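Lys-gingipain W83 (PDB 3KM5) acts as a secreted lysine-specific cysteine protease of which this chain is the K2 cleaved adhesin domain, one of a class haemolytic in vitro when isolated. Local coordinates at residues S71-G76 with G152-A157; A77-Y82 with T146-A151; A85-F90 with D165-L170. One frame throughout, in Å; residues are numbered along the deposited sequence.

How the interactions relate
All three contacts lie in one beta jelly roll of the cleaved adhesin family. Interactions 1 and 2 are neighbours, their centres about 10 Å apart, and touch where Val-156 CG2 packs on Leu-149 CD1; along the chain interaction 2 is nested inside the loop that interaction 1 closes. Interaction 3, whose segments alternate with those of both, lies across the chain's centre, about 27 Å and 24 Å from interactions 1 and 2 between centres. Strand 79-86 lies between 143-148 and 168-177; interaction 2 uses its first half against 143-148, interaction 3 its last residues against 168-177. Segment 71-76 lies in the connection from strand 66-70 of the five-stranded sheet to strand 79-86 of the other, held to the start of 155-161.

Interaction 1: S71-G76 with G152-A157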
ATOM      1  N   SER A  71      -0.713   3.621  10.395  1.00  8.17           N
ATOM      2  CA  SER A  71       0.110   2.870  11.346  1.00  7.94           C
ATOM      3  C   SER A  71      -0.419   2.997  12.767  1.00  8.74           C
ATOM      4  O   SER A  71      -1.250   3.818  13.093  1.00 10.97           O
ATOM      5  CB  SER A  71       1.548   3.373  11.333  1.00 10.16           C
ATOM      6  OG  SER A  71       1.658   4.686  11.889  1.00  8.87           O
ATOM      7  N   LYS A  72       0.138   2.160  13.632  1.00 10.38           N
ATOM      8  CA  LYS A  72       0.069   2.338  15.072  1.00 10.82           C
ATOM      9  C   LYS A  72       0.862   3.590  15.443  1.00 11.48           C
ATOM     10  O   LYS A  72       1.583   4.180  14.608  1.00  9.39           O
ATOM     11  CB  LYS A  72       0.652   1.084  15.768  1.00 11.36           C
ATOM     12  CG  LYS A  72       2.155   0.915  15.607  1.00 14.37           C
ATOM     13  CD  LYS A  72       2.619  -0.427  16.226  1.00 18.02           C
ATOM     14  CE  LYS A  72       4.112  -0.645  16.085  1.00 25.49           C
ATOM     15  NZ  LYS A  72       4.563  -1.916  16.739  1.00 24.17           N
ATOM     16  N   ASP A  73       0.755   3.991  16.706  1.00 12.59           N
ATOM     17  CA  ASP A  73       1.566   5.083  17.242  1.00 11.72           C
ATOM     18  C   ASP A  73       3.054   4.737  17.112  1.00 12.43           C
ATOM     19  O   ASP A  73       3.521   3.722  17.654  1.00 14.32           O
ATOM     20  CB  ASP A  73       1.159   5.330  18.701  1.00 13.39           C
ATOM     21  CG  ASP A  73       1.868   6.493  19.330  1.00 15.15           C
ATOM     22  OD1 ASP A  73       2.998   6.840  18.928  1.00 16.77           O
ATOM     23  OD2 ASP A  73       1.281   7.088  20.262  1.00 19.71           O
ATOM     24  N   VAL A  74       3.743   5.521  16.289  1.00 11.15           N
ATOM     25  CA  VAL A  74       5.177   5.407  16.045  1.00 11.70           C
ATOM     26  C   VAL A  74       5.940   6.657  16.483  1.00 15.24           C
ATOM     27  O   VAL A  74       7.006   6.994  15.917  1.00 14.01           O
ATOM     28  CB  VAL A  74       5.508   5.002  14.561  1.00 12.38           C
ATOM     29  CG1 VAL A  74       4.997   3.601  14.249  1.00 10.87           C
ATOM     30  CG2 VAL A  74       4.965   6.018  13.539  1.00 10.58           C
ATOM     31  N   THR A  75       5.427   7.328  17.523  1.00 13.07           N
ATOM     32  CA  THR A  75       6.101   8.522  18.032  1.00 15.46           C
ATOM     33  C   THR A  75       7.579   8.224  18.225  1.00 14.55           C
ATOM     34  O   THR A  75       7.950   7.250  18.879  1.00 14.35           O
ATOM     35  CB  THR A  75       5.488   8.994  19.353  1.00 15.76           C
ATOM     36  OG1 THR A  75       4.129   9.405  19.128  1.00 15.85           O
ATOM     37  CG2 THR A  75       6.286  10.185  19.912  1.00 17.98           C
ATOM     38  N   GLY A  76       8.426   9.074  17.665  1.00 12.51           N
ATOM     39  CA  GLY A  76       9.879   8.829  17.662  1.00 12.98           C
ATOM     40  C   GLY A  76      10.469   8.445  16.312  1.00 15.32           C
ATOM     41  O   GLY A  76      11.682   8.551  16.091  1.00 15.40           O
ATOM     42  N   GLY A 152       7.804  15.146  15.496  1.00 11.97           N
ATOM     43  CA  GLY A 152       6.446  15.074  16.044  1.00 13.97           C
ATOM     44  C   GLY A 152       5.528  14.040  15.379  1.00 11.50           C
ATOM     45  O   GLY A 152       4.427  13.798  15.847  1.00 12.28           O
ATOM     46  N   THR A 153       5.984  13.403  14.295  1.00 10.98           N
ATOM     47  CA  THR A 153       5.178  12.372  13.632  1.00 11.88           C
ATOM     48  C   THR A 153       4.748  11.329  14.662  1.00  9.83           C
ATOM     49  O   THR A 153       5.577  10.756  15.377  1.00 11.49           O
ATOM     50  CB  THR A 153       5.963  11.705  12.510  1.00 12.28           C
ATOM     51  OG1 THR A 153       6.178  12.642  11.443  1.00 12.28           O
ATOM     52  CG2 THR A 153       5.224  10.452  11.979  1.00 12.97           C
ATOM     53  N   LYS A 154       3.445  11.053  14.706  1.00 11.42           N
ATOM     54  CA  LYS A 154       2.859  10.044  15.573  1.00 10.88           C
ATOM     55  C   LYS A 154       2.261   8.867  14.779  1.00 10.59           C
ATOM     56  O   LYS A 154       2.368   7.719  15.175  1.00 11.70           O
ATOM     57  CB  LYS A 154       1.780  10.696  16.434  1.00 13.40           C
ATOM     58  CG  LYS A 154       1.019   9.774  17.364  1.00 15.37           C
ATOM     59  CD  LYS A 154       0.207  10.622  18.355  1.00 16.91           C
ATOM     60  CE  LYS A 154      -0.644   9.814  19.291  1.00 20.71           C
ATOM     61  NZ  LYS A 154      -1.678  10.715  19.887  1.00 19.76           N
ATOM     62  N   TYR A 155       1.602   9.177  13.665  1.00 10.64           N
ATOM     63  CA  TYR A 155       1.054   8.159  12.770  1.00  9.34           C
ATOM     64  C   TYR A 155       1.520   8.439  11.373  1.00 10.20           C
ATOM     65  O   TYR A 155       1.613   9.595  10.961  1.00 10.26           O
ATOM     66  CB  TYR A 155      -0.484   8.149  12.803  1.00 10.77           C
ATOM     67  CG  TYR A 155      -1.109   7.938  14.171  1.00 10.09           C
ATOM     68  CD1 TYR A 155      -1.213   6.663  14.729  1.00 11.65           C
ATOM     69  CD2 TYR A 155      -1.596   9.009  14.910  1.00 12.12           C
ATOM     70  CE1 TYR A 155      -1.798   6.461  15.958  1.00 12.01           C
ATOM     71  CE2 TYR A 155      -2.176   8.809  16.167  1.00 13.13           C
ATOM     72  CZ  TYR A 155      -2.267   7.543  16.682  1.00 12.78           C
ATOM     73  OH  TYR A 155      -2.869   7.405  17.929  1.00 15.29           O
ATOM     74  N   VAL A 156       1.786   7.361  10.647  1.00 10.15           N
ATOM     75  CA  VAL A 156       2.160   7.420   9.247  1.00  8.42           C
ATOM     76  C   VAL A 156       1.043   6.735   8.458  1.00 10.47           C
ATOM     77  O   VAL A 156       0.606   5.645   8.814  1.00 10.79           O
ATOM     78  CB  VAL A 156       3.508   6.730   9.021  1.00  9.31           C
ATOM     79  CG1 VAL A 156       3.820   6.627   7.499  1.00  9.65           C
ATOM     80  CG2 VAL A 156       4.636   7.462   9.757  1.00 10.59           C
ATOM     81  N   ALA A 157       0.580   7.384   7.404  1.00  9.40           N
ATOM     82  CA  ALA A 157      -0.452   6.830   6.548  1.00  9.36           C
ATOM     83  C   ALA A 157       0.044   6.703   5.123  1.00  8.18           C
ATOM     84  O   ALA A 157       0.815   7.541   4.651  1.00  8.69           O
ATOM     85  CB  ALA A 157      -1.694   7.752   6.551  1.00 11.60           C
TER
HETATM   86  O   HOH W   1       8.259  11.029  15.476  1.00 17.81           O
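Ser-71 turns OG between its backbone N and carbonyl carbon (chi1 69°), the side on which it accepts the N-H of Val-156; Asp-73 holds CG anti to its own N (chi1 -176°), which carries CG toward the Lys-154 chain. The bond from Val-156 N to Ser-71 OG is 3.0 Å long and almost straight, 178° at the hydrogen. Ser-71 N returns a bond to Val-156 O at 2.9 Å, so backbone and hydroxyl of one serine hold both the O and the N of Val-156. Separately, Ser-71 OG donates to Lys-72 O. Further on, Val-74 N donates to Lys-154 O at 2.8 Å, and the Asp-73 CA-H leans on the same oxygen.

Within the loop, Asp-73 OD1 accepts both Thr-75 N and Thr-75 OG1, the first closing an Asx turn that fixes the carboxylate. Its other oxygen, OD2, lies 3.5 Å from Lys-154 CE, while the ammonium passes on to bond Thr-102 O. Lys-154 runs extended, with CG touching Thr-75 OG1 and also lying over one face of the Tyr-155 ring, displaced toward its rim. Lys-154 and Tyr-155 form a classic beta bulge opposite Ser-100 of strand 95-100, at the start of strand 155-161 in the five-stranded sheet of this jelly roll.

The Tyr-155 ring presents its edge to Ser-71 O, which CD1 meets at 3.3 Å, close to the ring plane; CE1 lies near Asp-73 N. On the buried side Val-74 CG2 touches Val-156 CG2 at 4.1 Å, the two side chains crossing at about a right angle. At Gly-76, the end of segment 71-76, a water accepts from the backbone N and donates to Thr-153 O.

Interaction 2: A77-Y82 with T146-A151; sequences ATKVKY and TVDLPA
Leu-149 reaches across to segment 77-82: CD1 touches Ala-77 CB at 3.7 Å and lies close to the carbonyl carbon of Lys-79, while CD2 meets Val-80 CG1 at 3.8 Å, the side chains of Leu-149 and Val-80 crossing at about a right angle. Val-80 CG1 also packs on Val-147 CB, and Val-147 CG2 approaches the edge of the Tyr-82 ring at CE2, 4.0 Å away. On the other face of the sheet Lys-79 bends at chi2 (77°) and chi3 (90°), which folds its chain alongside Asp-148. Its NZ then forms a salt bridge with Asp-148 OD1 at 2.8 Å, meeting that oxygen from above the carboxylate plane. Lys-79 CG presses tightly on Thr-146 CG2, 3.5 Å apart, and the OG1 branch of the same threonine lies against Lys-81 CG.

In the antiparallel ladder Val-80 and Val-147 point to one face, and Lys-79, Lys-81, Thr-146 and Asp-148 to the other. Val-80 and Val-147 form a hydrogen-bonded pair, with Val-147 N 2.8 Å from Val-80 O and the return bond from Val-80 N to Val-147 O somewhat longer. Lys-79 with Asp-148 and Lys-81 with Thr-146 are the non-hydrogen-bonded pairs on either side. Past the ladder Leu-149 N still donates to Thr-78 O at 3.0 Å, although from well above the carbonyl plane, and a water donates to both Ala-77 O and Leu-149 O.

Strand 79-86 lies between 143-148 and 168-177 in its jelly-roll sheet; Thr-78 and Lys-79 make a classic beta bulge opposite Thr-177. Val-80 packs on Ile-174 and Phe-176 of strand 168-177, whereas Leu-149 rests on Ile-99 of strand 95-100 and Val-147 on Val-112 and Phe-113 of strand 109-115, joining the two sheets.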
ATOM      1  N   ALA A  77       9.599   8.044  15.383  1.00 12.27           N
ATOM      2  CA  ALA A  77      10.034   7.670  14.059  1.00 13.69           C
ATOM      3  C   ALA A  77      10.575   8.889  13.325  1.00 11.17           C
ATOM      4  O   ALA A  77       9.961   9.944  13.378  1.00 12.08           O
ATOM      5  CB  ALA A  77       8.856   7.062  13.289  1.00 12.91           C
ATOM      6  N   THR A  78      11.732   8.736  12.690  1.00 11.29           N
ATOM      7  CA  THR A  78      12.371   9.762  11.930  1.00 12.55           C
ATOM      8  C   THR A  78      12.413   9.435  10.432  1.00 12.08           C
ATOM      9  O   THR A  78      12.640  10.335   9.622  1.00 11.82           O
ATOM     10  CB  THR A  78      13.791   9.984  12.423  1.00 13.87           C
ATOM     11  OG1 THR A  78      14.486   8.723  12.475  1.00 14.51           O
ATOM     12  CG2 THR A  78      13.793  10.566  13.842  1.00 14.99           C
ATOM     13  N   LYS A  79      12.218   8.160  10.066  1.00  9.53           N
ATOM     14  CA  LYS A  79      12.336   7.706   8.677  1.00  9.92           C
ATOM     15  C   LYS A  79      11.354   6.553   8.490  1.00  9.10           C
ATOM     16  O   LYS A  79      11.187   5.744   9.402  1.00 11.29           O
ATOM     17  CB  LYS A  79      13.753   7.239   8.334  1.00 11.28           C
ATOM     18  CG  LYS A  79      14.118   7.399   6.854  1.00 17.00           C
ATOM     19  CD  LYS A  79      14.456   8.858   6.502  1.00 13.86           C
ATOM     20  CE  LYS A  79      15.926   9.163   6.666  1.00 20.50           C
ATOM     21  NZ  LYS A  79      16.248  10.640   6.724  1.00 17.79           N
ATOM     22  N   VAL A  80      10.696   6.481   7.325  1.00  9.69           N
ATOM     23  CA  VAL A  80      10.030   5.244   6.906  1.00 10.01           C
ATOM     24  C   VAL A  80      10.621   4.811   5.546  1.00  9.93           C
ATOM     25  O   VAL A  80      10.790   5.630   4.643  1.00 11.62           O
ATOM     26  CB  VAL A  80       8.469   5.401   6.894  1.00  8.73           C
ATOM     27  CG1 VAL A  80       7.972   6.501   5.879  1.00 11.07           C
ATOM     28  CG2 VAL A  80       7.797   4.045   6.640  1.00 11.86           C
ATOM     29  N   LYS A  81      11.030   3.556   5.451  1.00  8.99           N
ATOM     30  CA  LYS A  81      11.534   2.988   4.230  1.00  8.55           C
ATOM     31  C   LYS A  81      10.599   1.831   3.883  1.00  9.68           C
ATOM     32  O   LYS A  81      10.198   1.057   4.770  1.00 11.94           O
ATOM     33  CB  LYS A  81      12.979   2.517   4.423  1.00  9.16           C
ATOM     34  CG  LYS A  81      13.575   1.903   3.160  1.00 12.87           C
ATOM     35  CD  LYS A  81      13.570   0.441   3.194  1.00 17.57           C
ATOM     36  CE  LYS A  81      14.692  -0.047   4.025  1.00 15.62           C
ATOM     37  NZ  LYS A  81      14.908  -1.497   3.827  1.00 15.46           N
ATOM     38  N   TYR A  82      10.275   1.641   2.621  1.00  7.88           N
ATOM     39  CA  TYR A  82       9.316   0.625   2.240  1.00  8.72           C
ATOM     40  C   TYR A  82       9.567   0.255   0.782  1.00  7.24           C
ATOM     41  O   TYR A  82      10.345   0.912   0.082  1.00  9.26           O
ATOM     42  CB  TYR A  82       7.859   1.103   2.425  1.00  8.17           C
ATOM     43  CG  TYR A  82       7.553   2.361   1.639  1.00  8.65           C
ATOM     44  CD1 TYR A  82       6.991   2.292   0.371  1.00  8.14           C
ATOM     45  CD2 TYR A  82       7.909   3.626   2.114  1.00  9.44           C
ATOM     46  CE1 TYR A  82       6.724   3.451  -0.376  1.00  8.73           C
ATOM     47  CE2 TYR A  82       7.657   4.775   1.378  1.00  7.87           C
ATOM     48  CZ  TYR A  82       7.072   4.687   0.146  1.00  8.90           C
ATOM     49  OH  TYR A  82       6.865   5.855  -0.557  1.00  9.07           O
ATOM     50  N   THR A 146      12.530   5.828   0.613  1.00  8.73           N
ATOM     51  CA  THR A 146      12.898   6.243   1.963  1.00  8.94           C
ATOM     52  C   THR A 146      12.412   7.688   2.119  1.00 10.22           C
ATOM     53  O   THR A 146      12.836   8.577   1.373  1.00 10.63           O
ATOM     54  CB  THR A 146      14.437   6.137   2.145  1.00 10.29           C
ATOM     55  OG1 THR A 146      14.879   4.804   1.921  1.00 13.81           O
ATOM     56  CG2 THR A 146      14.855   6.554   3.543  1.00 13.91           C
ATOM     57  N   VAL A 147      11.540   7.898   3.104  1.00  9.33           N
ATOM     58  CA  VAL A 147      10.845   9.159   3.269  1.00  9.38           C
ATOM     59  C   VAL A 147      11.139   9.717   4.656  1.00 12.09           C
ATOM     60  O   VAL A 147      11.006   9.024   5.666  1.00 10.51           O
ATOM     61  CB  VAL A 147       9.342   8.955   3.089  1.00  9.12           C
ATOM     62  CG1 VAL A 147       8.561  10.230   3.425  1.00 12.03           C
ATOM     63  CG2 VAL A 147       9.083   8.541   1.649  1.00 12.75           C
ATOM     64  N   ASP A 148      11.571  10.965   4.694  1.00  9.07           N
ATOM     65  CA  ASP A 148      11.878  11.662   5.931  1.00  9.87           C
ATOM     66  C   ASP A 148      10.562  11.962   6.683  1.00 12.03           C
ATOM     67  O   ASP A 148       9.598  12.393   6.072  1.00 10.81           O
ATOM     68  CB  ASP A 148      12.561  13.013   5.642  1.00  9.85           C
ATOM     69  CG  ASP A 148      13.903  12.910   4.957  1.00 10.36           C
ATOM     70  OD1 ASP A 148      14.503  11.828   4.886  1.00 13.99           O
ATOM     71  OD2 ASP A 148      14.370  13.987   4.521  1.00 12.20           O
ATOM     72  N   LEU A 149      10.529  11.719   8.001  1.00  9.08           N
ATOM     73  CA  LEU A 149       9.346  12.024   8.806  1.00 11.67           C
ATOM     74  C   LEU A 149       9.584  13.265   9.674  1.00 10.97           C
ATOM     75  O   LEU A 149      10.598  13.320  10.378  1.00 14.04           O
ATOM     76  CB  LEU A 149       8.949  10.836   9.663  1.00 10.58           C
ATOM     77  CG  LEU A 149       8.722   9.528   8.909  1.00  9.92           C
ATOM     78  CD1 LEU A 149       8.508   8.382   9.891  1.00 11.02           C
ATOM     79  CD2 LEU A 149       7.551   9.659   7.995  1.00 11.73           C
ATOM     80  N   PRO A 150       8.705  14.270   9.571  1.00 11.36           N
ATOM     81  CA  PRO A 150       8.861  15.496  10.371  1.00 11.47           C
ATOM     82  C   PRO A 150       8.854  15.199  11.847  1.00 13.85           C
ATOM     83  O   PRO A 150       8.255  14.225  12.304  1.00 12.61           O
ATOM     84  CB  PRO A 150       7.629  16.318  10.006  1.00 16.02           C
ATOM     85  CG  PRO A 150       7.139  15.768   8.710  1.00 19.62           C
ATOM     86  CD  PRO A 150       7.567  14.351   8.649  1.00 13.89           C
ATOM     87  N   ALA A 151       9.546  16.038  12.594  1.00 12.81           N
ATOM     88  CA  ALA A 151       9.536  15.936  14.031  1.00 11.88           C
ATOM     89  C   ALA A 151       8.107  15.991  14.550  1.00 12.97           C
ATOM     90  O   ALA A 151       7.309  16.805  14.116  1.00 13.77           O
ATOM     91  CB  ALA A 151      10.320  17.092  14.611  1.00 12.37           C
TER
HETATM   92  O   HOH W   2      11.178  12.880  13.239  1.00 21.18           O

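Interaction 3: A85-F90 with D165-L170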
ATOM      1  N   ALA A  85       4.978  -2.080  -5.232  1.00  7.87           N
ATOM      2  CA  ALA A  85       4.905  -2.704  -6.545  1.00  8.31           C
ATOM      3  C   ALA A  85       3.577  -2.313  -7.201  1.00  6.93           C
ATOM      4  O   ALA A  85       2.575  -2.166  -6.551  1.00  8.15           O
ATOM      5  CB  ALA A  85       5.041  -4.242  -6.426  1.00 10.58           C
ATOM      6  N   VAL A  86       3.612  -2.147  -8.508  1.00 10.64           N
ATOM      7  CA  VAL A  86       2.399  -1.870  -9.282  1.00  9.98           C
ATOM      8  C   VAL A  86       2.382  -2.831 -10.470  1.00 10.44           C
ATOM      9  O   VAL A  86       3.331  -3.556 -10.696  1.00 10.39           O
ATOM     10  CB  VAL A  86       2.319  -0.401  -9.786  1.00  8.02           C
ATOM     11  CG1 VAL A  86       2.260   0.565  -8.610  1.00 11.01           C
ATOM     12  CG2 VAL A  86       3.507  -0.047 -10.674  1.00 11.42           C
ATOM     13  N   ASN A  87       1.275  -2.844 -11.188  1.00 10.66           N
ATOM     14  CA  ASN A  87       1.198  -3.585 -12.461  1.00 10.52           C
ATOM     15  C   ASN A  87       1.857  -2.709 -13.508  1.00 10.61           C
ATOM     16  O   ASN A  87       1.345  -1.622 -13.820  1.00 12.03           O
ATOM     17  CB  ASN A  87      -0.267  -3.830 -12.819  1.00 11.24           C
ATOM     18  CG  ASN A  87      -0.440  -4.582 -14.099  1.00 10.51           C
ATOM     19  OD1 ASN A  87       0.443  -4.609 -14.961  1.00 13.39           O
ATOM     20  ND2 ASN A  87      -1.570  -5.243 -14.214  1.00 10.90           N
ATOM     21  N   ASP A  88       3.010  -3.136 -14.018  1.00 13.64           N
ATOM     22  CA  ASP A  88       3.789  -2.245 -14.872  1.00 16.66           C
ATOM     23  C   ASP A  88       3.156  -2.025 -16.247  1.00 17.15           C
ATOM     24  O   ASP A  88       3.592  -1.132 -16.974  1.00 16.88           O
ATOM     25  CB  ASP A  88       5.250  -2.684 -14.904  1.00 18.31           C
ATOM     26  CG  ASP A  88       5.916  -2.575 -13.512  1.00 26.04           C
ATOM     27  OD1 ASP A  88       5.580  -1.638 -12.744  1.00 29.17           O
ATOM     28  OD2 ASP A  88       6.760  -3.424 -13.167  1.00 31.93           O
ATOM     29  N   GLY A  89       2.109  -2.774 -16.566  1.00 15.64           N
ATOM     30  CA  GLY A  89       1.306  -2.506 -17.747  1.00 16.49           C
ATOM     31  C   GLY A  89       0.313  -1.382 -17.576  1.00 14.73           C
ATOM     32  O   GLY A  89      -0.152  -0.806 -18.568  1.00 15.92           O
ATOM     33  N   PHE A  90      -0.029  -1.081 -16.322  1.00 12.69           N
ATOM     34  CA  PHE A  90      -0.967  -0.024 -15.945  1.00 10.86           C
ATOM     35  C   PHE A  90      -0.470   0.585 -14.641  1.00 12.08           C
ATOM     36  O   PHE A  90      -1.069   0.373 -13.571  1.00 13.98           O
ATOM     37  CB  PHE A  90      -2.350  -0.601 -15.711  1.00 11.79           C
ATOM     38  CG  PHE A  90      -2.894  -1.391 -16.871  1.00 14.65           C
ATOM     39  CD1 PHE A  90      -3.628  -0.743 -17.858  1.00 17.43           C
ATOM     40  CD2 PHE A  90      -2.707  -2.776 -16.958  1.00 18.88           C
ATOM     41  CE1 PHE A  90      -4.136  -1.454 -18.939  1.00 19.76           C
ATOM     42  CE2 PHE A  90      -3.222  -3.491 -18.031  1.00 19.92           C
ATOM     43  CZ  PHE A  90      -3.937  -2.822 -19.022  1.00 21.14           C
ATOM     44  N   ASP A 165      -8.732   3.269 -12.454  1.00 14.52           N
ATOM     45  CA  ASP A 165      -8.733   2.290 -13.553  1.00 14.10           C
ATOM     46  C   ASP A 165      -7.328   1.996 -14.057  1.00 16.03           C
ATOM     47  O   ASP A 165      -7.078   1.889 -15.263  1.00 18.75           O
ATOM     48  CB  ASP A 165      -9.632   2.802 -14.700  1.00 16.63           C
ATOM     49  CG  ASP A 165     -10.129   1.699 -15.621  1.00 18.37           C
ATOM     50  OD1 ASP A 165     -10.130   0.509 -15.250  1.00 22.50           O
ATOM     51  OD2 ASP A 165     -10.567   2.050 -16.733  1.00 25.11           O
ATOM     52  N   LEU A 166      -6.385   1.851 -13.127  1.00 16.52           N
ATOM     53  CA  LEU A 166      -5.054   1.344 -13.471  1.00 13.47           C
ATOM     54  C   LEU A 166      -5.073  -0.111 -12.995  1.00 11.89           C
ATOM     55  O   LEU A 166      -5.765  -0.951 -13.593  1.00 12.65           O
ATOM     56  CB  LEU A 166      -3.929   2.236 -12.901  1.00 12.94           C
ATOM     57  CG  LEU A 166      -3.538   3.541 -13.664  1.00 20.86           C
ATOM     58  CD1 LEU A 166      -3.123   3.231 -15.107  1.00 20.71           C
ATOM     59  CD2 LEU A 166      -4.601   4.597 -13.691  1.00 28.74           C
ATOM     60  N   ASN A 167      -4.396  -0.445 -11.888  1.00  9.15           N
ATOM     61  CA  ASN A 167      -4.630  -1.777 -11.306  1.00 10.34           C
ATOM     62  C   ASN A 167      -4.513  -1.797  -9.783  1.00  9.95           C
ATOM     63  O   ASN A 167      -5.536  -1.836  -9.112  1.00  9.91           O
ATOM     64  CB  ASN A 167      -3.797  -2.854 -12.027  1.00 11.64           C
ATOM     65  CG  ASN A 167      -4.284  -4.298 -11.814  1.00  9.12           C
ATOM     66  OD1 ASN A 167      -3.666  -5.241 -12.354  1.00 11.08           O
ATOM     67  ND2 ASN A 167      -5.372  -4.496 -11.062  1.00 11.16           N
ATOM     68  N   TYR A 168      -3.291  -1.779  -9.265  1.00 10.53           N
ATOM     69  CA  TYR A 168      -3.093  -1.922  -7.809  1.00 10.43           C
ATOM     70  C   TYR A 168      -1.807  -1.215  -7.438  1.00  9.91           C
ATOM     71  O   TYR A 168      -0.922  -0.941  -8.275  1.00  9.74           O
ATOM     72  CB  TYR A 168      -3.027  -3.400  -7.339  1.00 10.85           C
ATOM     73  CG  TYR A 168      -1.984  -4.208  -8.040  1.00  9.75           C
ATOM     74  CD1 TYR A 168      -0.661  -4.060  -7.712  1.00  7.10           C
ATOM     75  CD2 TYR A 168      -2.303  -5.084  -9.079  1.00  8.99           C
ATOM     76  CE1 TYR A 168       0.311  -4.737  -8.325  1.00  8.94           C
ATOM     77  CE2 TYR A 168      -1.308  -5.805  -9.716  1.00 10.14           C
ATOM     78  CZ  TYR A 168       0.011  -5.621  -9.347  1.00 10.23           C
ATOM     79  OH  TYR A 168       1.047  -6.278  -9.974  1.00 10.57           O
ATOM     80  N   ILE A 169      -1.731  -0.894  -6.138  1.00  9.34           N
ATOM     81  CA  ILE A 169      -0.451  -0.671  -5.460  1.00  9.22           C
ATOM     82  C   ILE A 169      -0.319  -1.666  -4.316  1.00  8.09           C
ATOM     83  O   ILE A 169      -1.259  -1.889  -3.542  1.00  9.15           O
ATOM     84  CB  ILE A 169      -0.287   0.770  -5.010  1.00  8.69           C
ATOM     85  CG1 ILE A 169       1.060   0.966  -4.331  1.00 12.54           C
ATOM     86  CG2 ILE A 169      -1.406   1.259  -4.096  1.00  9.61           C
ATOM     87  CD1 ILE A 169       1.536   2.395  -4.283  1.00 17.11           C
ATOM     88  N   LEU A 170       0.842  -2.320  -4.246  1.00  7.51           N
ATOM     89  CA  LEU A 170       1.167  -3.199  -3.124  1.00  7.32           C
ATOM     90  C   LEU A 170       2.263  -2.539  -2.281  1.00  8.09           C
ATOM     91  O   LEU A 170       3.154  -1.885  -2.860  1.00  8.66           O
ATOM     92  CB  LEU A 170       1.718  -4.530  -3.621  1.00  9.56           C
ATOM     93  CG  LEU A 170       0.923  -5.209  -4.721  1.00  6.87           C
ATOM     94  CD1 LEU A 170       1.602  -6.516  -5.173  1.00 11.45           C
ATOM     95  CD2 LEU A 170      -0.500  -5.456  -4.276  1.00 10.79           C
TER
HETATM   96  O   HOH W   3      -0.947  -0.961 -11.189  1.00 10.56           O
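Ala-85 and Leu-170 exchange two backbone hydrogen bonds, Ala-85 N to Leu-170 O at 3.0 Å and Leu-170 N to Ala-85 O at 2.9 Å, as an antiparallel hydrogen-bonded pair. Asn-87 ND2 adds a side-chain bond to Asn-167 OD1, 2.8 Å long and on a lone pair of that oxygen; the amide planes stand 49° apart. Asn-87 CG stands anti to the backbone N (chi1 -180°), and OD1 of the same amide accepts from Gly-89 N. Tyr-168 OH is hydrogen-bonded to Ser-140 OG.

The Gly-89 bond closes an Asx turn inside the type I beta turn Asn-87 to Phe-90, in the turn region that follows strand 79-86 of the jelly roll. A water bridges the diverging chains, accepting from Asn-87 N and Tyr-168 N.

Among the nonpolar and aromatic contacts, the Tyr-168 ring lies against the backbone at Val-86 and Asn-87, its CE1 3.5 Å from Val-86 C, and CE2 touches Asn-87 CB. Its side chain touches Pro-138 of the Lys-137/Pro-138 cleavage site. Leu-166 CB comes within 3.5 Å of Phe-90 O and its CD1 meets Phe-90 CB, while the Phe-90 ring makes a cation-pi contact with Arg-126.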